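Long-range contact in putative gamma-hydroxymuconic semialdehyde dehydrogenase (Pseudomonas, PDB 4GO3), which probably oxidises an aldehyde, perhaps gamma-hydroxymuconic semialdehyde, to the corresponding acid with NAD(P)+ as cofactor: residues Q135-G140 with E469-W474. The protein carries 2 engineered substitutions. Sequence-based numbering, arbitrary orientation.
Sequences QRKPIG and EARSVW
Gln135, Arg136 and Lys137 pair with Arg471, Ala470 and Glu469 as antiparallel strands in the beta extension through which aldehyde dehydrogenases oligomerise. Here Ser472, Val473 and Trp474 pair in parallel with a strand of the second subunit, carrying the sheet across the interface.

Four backbone hydrogen bonds set the register. Gln135 and Arg471 form one hydrogen-bonded pair: Arg471 N reaches Gln135 O at 2.8 Å with an almost straight N-H...O (179°), whereas the return bond from Gln135 N to Arg471 O is more bent (140°). Lys137 and Glu469 form the other, with Lys137 N at 2.9 Å from Glu469 O. Arg136 and Ala470 are the non-hydrogen-bonded pair between them, where Arg136 CA approaches Glu469 O at 3.3 Å in a CA-H...O contact.

Side-chain contacts occupy the face bearing Lys137, Glu469 and Arg471. The Lys137 and Arg471 side chains cross at about a right angle, CG to CG at 3.7 Å. The Glu469 carboxylate makes a van der Waals approach, OE1 lying 3.5 Å from Lys137 CB, while Glu469 CG reaches Ile139 CA at 3.9 Å, beyond the end of the pairing.

No salt bridge joins the two strands here; Glu469 and Arg471 pair along one strand. The Glu469 chain, extended beyond CG (chi2 150°), carries the carboxylate to Arg471 in a salt bridge whose hydrogen bond, Arg471 NE to Glu469 OE1 at 3.4 Å, is weak. An alanine at Glu469 would probably leave Arg471 NE without this carboxylate and open a gap beside Ile139 and Lys137 CB.

On the other face, bends at chi2 and chi3 fold Arg136 back over the partner strand. NH2 bonds to Thr468 OG1, NH1 forms a salt bridge with Glu462 of the second subunit, and the guanidinium lies flat over the backbone, Glu469 C sitting 4.0 Å above its plane and over its centre.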
ATOM      1  N   GLN A 135       9.794 -15.215  -1.848  1.00 31.85           N
ATOM      2  CA  GLN A 135      10.328 -14.408  -2.913  1.00 37.29           C
ATOM      3  C   GLN A 135       9.624 -13.076  -2.992  1.00 38.25           C
ATOM      4  O   GLN A 135       8.566 -12.886  -2.439  1.00 31.64           O
ATOM      5  CB  GLN A 135      10.206 -15.123  -4.243  1.00 29.25           C
ATOM      6  CG  GLN A 135      10.489 -16.571  -4.149  1.00 30.16           C
ATOM      7  CD  GLN A 135      11.022 -17.122  -5.417  1.00 30.37           C
ATOM      8  OE1 GLN A 135      10.409 -17.975  -6.029  1.00 30.90           O
ATOM      9  NE2 GLN A 135      12.176 -16.646  -5.826  1.00 30.04           N
ATOM     10  N   ARG A 136      10.251 -12.151  -3.693  1.00 19.57           N
ATOM     11  CA  ARG A 136       9.666 -10.873  -4.024  1.00 16.04           C
ATOM     12  C   ARG A 136       9.442 -10.916  -5.499  1.00 16.32           C
ATOM     13  O   ARG A 136      10.380 -10.878  -6.256  1.00 29.51           O
ATOM     14  CB  ARG A 136      10.646  -9.756  -3.751  1.00  8.66           C
ATOM     15  CG  ARG A 136      11.279  -9.798  -2.443  1.00 31.68           C
ATOM     16  CD  ARG A 136      10.346  -9.271  -1.411  1.00 24.86           C
ATOM     17  NE  ARG A 136       9.506  -8.187  -1.889  1.00 77.09           N
ATOM     18  CZ  ARG A 136       8.470  -7.709  -1.216  1.00 84.47           C
ATOM     19  NH1 ARG A 136       8.152  -8.225  -0.046  1.00 64.05           N
ATOM     20  NH2 ARG A 136       7.754  -6.718  -1.702  1.00 74.53           N
ATOM     21  N   LYS A 137       8.204 -11.015  -5.924  1.00 28.18           N
ATOM     22  CA  LYS A 137       7.966 -11.074  -7.333  1.00 26.04           C
ATOM     23  C   LYS A 137       7.378  -9.770  -7.783  1.00 29.19           C
ATOM     24  O   LYS A 137       6.875  -9.002  -6.986  1.00 28.13           O
ATOM     25  CB  LYS A 137       7.054 -12.241  -7.656  1.00 29.28           C
ATOM     26  CG  LYS A 137       7.680 -13.585  -7.371  1.00 41.04           C
ATOM     27  CD  LYS A 137       8.384 -14.148  -8.585  1.00 43.78           C
ATOM     28  CE  LYS A 137       9.675 -14.863  -8.239  1.00 51.47           C
ATOM     29  NZ  LYS A 137      10.914 -14.037  -8.372  1.00 47.15           N
ATOM     30  N   PRO A 138       7.470  -9.511  -9.073  1.00 23.10           N
ATOM     31  CA  PRO A 138       6.848  -8.333  -9.653  1.00 21.91           C
ATOM     32  C   PRO A 138       5.357  -8.493  -9.565  1.00 23.19           C
ATOM     33  O   PRO A 138       4.883  -9.609  -9.663  1.00 25.71           O
ATOM     34  CB  PRO A 138       7.257  -8.419 -11.105  1.00 19.22           C
ATOM     35  CG  PRO A 138       8.407  -9.289 -11.131  1.00 16.59           C
ATOM     36  CD  PRO A 138       8.258 -10.252 -10.063  1.00 20.89           C
ATOM     37  N   ILE A 139       4.641  -7.397  -9.383  1.00 15.70           N
ATOM     38  CA  ILE A 139       3.203  -7.400  -9.382  1.00 13.02           C
ATOM     39  C   ILE A 139       2.669  -7.895 -10.712  1.00 24.43           C
ATOM     40  O   ILE A 139       1.794  -8.749 -10.773  1.00 17.76           O
ATOM     41  CB  ILE A 139       2.688  -5.999  -9.170  1.00 10.05           C
ATOM     42  CG1 ILE A 139       3.066  -5.525  -7.785  1.00 18.87           C
ATOM     43  CG2 ILE A 139       1.206  -5.967  -9.329  1.00  8.42           C
ATOM     44  CD1 ILE A 139       3.268  -4.080  -7.698  1.00 19.01           C
ATOM     45  N   GLY A 140       3.213  -7.323 -11.779  1.00 31.91           N
ATOM     46  CA  GLY A 140       2.835  -7.654 -13.135  1.00 32.74           C
ATOM     47  C   GLY A 140       2.839  -6.449 -14.045  1.00 30.40           C
ATOM     48  O   GLY A 140       3.865  -5.867 -14.312  1.00 32.62           O
ATOM     49  N   GLU A 469       5.689  -8.169  -4.815  1.00 46.73           N
ATOM     50  CA  GLU A 469       4.799  -8.796  -3.873  1.00 43.24           C
ATOM     51  C   GLU A 469       5.561  -9.854  -3.150  1.00 41.78           C
ATOM     52  O   GLU A 469       6.457 -10.441  -3.700  1.00 46.84           O
ATOM     53  CB  GLU A 469       3.628  -9.447  -4.586  1.00 43.31           C
ATOM     54  CG  GLU A 469       3.667  -9.299  -6.063  1.00 61.61           C
ATOM     55  CD  GLU A 469       3.009 -10.444  -6.779  1.00 81.43           C
ATOM     56  OE1 GLU A 469       3.691 -11.452  -7.018  1.00 58.20           O
ATOM     57  OE2 GLU A 469       1.816 -10.329  -7.123  1.00 71.67           O
ATOM     58  N   ALA A 470       5.184 -10.097  -1.908  1.00 24.48           N
ATOM     59  CA  ALA A 470       5.659 -11.223  -1.161  1.00 19.88           C
ATOM     60  C   ALA A 470       5.005 -12.511  -1.654  1.00 35.24           C
ATOM     61  O   ALA A 470       3.816 -12.654  -1.618  1.00 23.25           O
ATOM     62  CB  ALA A 470       5.352 -11.008   0.245  1.00 16.80           C
ATOM     63  N   ARG A 471       5.821 -13.448  -2.108  1.00 36.68           N
ATOM     64  CA  ARG A 471       5.351 -14.774  -2.449  1.00 30.52           C
ATOM     65  C   ARG A 471       5.937 -15.824  -1.495  1.00 32.81           C
ATOM     66  O   ARG A 471       7.029 -16.308  -1.703  1.00 33.55           O
ATOM     67  CB  ARG A 471       5.715 -15.093  -3.891  1.00 36.08           C
ATOM     68  CG  ARG A 471       5.029 -14.217  -4.930  1.00 74.05           C
ATOM     69  CD  ARG A 471       3.693 -14.789  -5.369  1.00 78.62           C
ATOM     70  NE  ARG A 471       3.527 -14.809  -6.815  1.00 51.27           N
ATOM     71  CZ  ARG A 471       3.144 -15.878  -7.503  1.00 56.54           C
ATOM     72  NH1 ARG A 471       2.892 -17.015  -6.881  1.00 58.76           N
ATOM     73  NH2 ARG A 471       3.012 -15.814  -8.818  1.00 55.68           N
ATOM     74  N   SER A 472       5.197 -16.171  -0.445  1.00 28.82           N
ATOM     75  CA  SER A 472       5.704 -17.102   0.569  1.00 27.07           C
ATOM     76  C   SER A 472       5.545 -18.559   0.158  1.00 29.96           C
ATOM     77  O   SER A 472       4.441 -19.025  -0.135  1.00 24.66           O
ATOM     78  CB  SER A 472       5.012 -16.870   1.907  1.00 26.19           C
ATOM     79  OG  SER A 472       5.385 -17.860   2.842  1.00 31.92           O
ATOM     80  N   VAL A 473       6.661 -19.275   0.128  1.00 23.99           N
ATOM     81  CA  VAL A 473       6.630 -20.683  -0.234  1.00 28.65           C
ATOM     82  C   VAL A 473       7.035 -21.549   0.954  1.00 34.59           C
ATOM     83  O   VAL A 473       8.045 -21.284   1.616  1.00 31.78           O
ATOM     84  CB  VAL A 473       7.538 -20.983  -1.417  1.00 27.76           C
ATOM     85  CG1 VAL A 473       7.596 -22.472  -1.661  1.00 26.28           C
ATOM     86  CG2 VAL A 473       7.033 -20.242  -2.644  1.00 32.82           C
ATOM     87  N   TRP A 474       6.231 -22.550   1.278  1.00 26.28           N
ATOM     88  CA  TRP A 474       6.511 -23.418   2.410  1.00 25.95           C
ATOM     89  C   TRP A 474       6.797 -24.789   1.877  1.00 28.14           C
ATOM     90  O   TRP A 474       6.007 -25.339   1.151  1.00 34.66           O
ATOM     91  CB  TRP A 474       5.300 -23.529   3.319  1.00 31.88           C
ATOM     92  CG  TRP A 474       5.083 -22.433   4.291  1.00 37.37           C
ATOM     93  CD1 TRP A 474       4.464 -21.254   4.061  1.00 31.83           C
ATOM     94  CD2 TRP A 474       5.439 -22.435   5.666  1.00 32.49           C
ATOM     95  NE1 TRP A 474       4.429 -20.508   5.201  1.00 29.67           N
ATOM     96  CE2 TRP A 474       5.026 -21.215   6.204  1.00 29.67           C
ATOM     97  CE3 TRP A 474       6.076 -23.346   6.490  1.00 30.22           C
ATOM     98  CZ2 TRP A 474       5.228 -20.885   7.525  1.00 28.15           C
ATOM     99  CZ3 TRP A 474       6.278 -23.016   7.788  1.00 36.09           C
ATOM    100  CH2 TRP A 474       5.856 -21.797   8.301  1.00 30.60           C
TER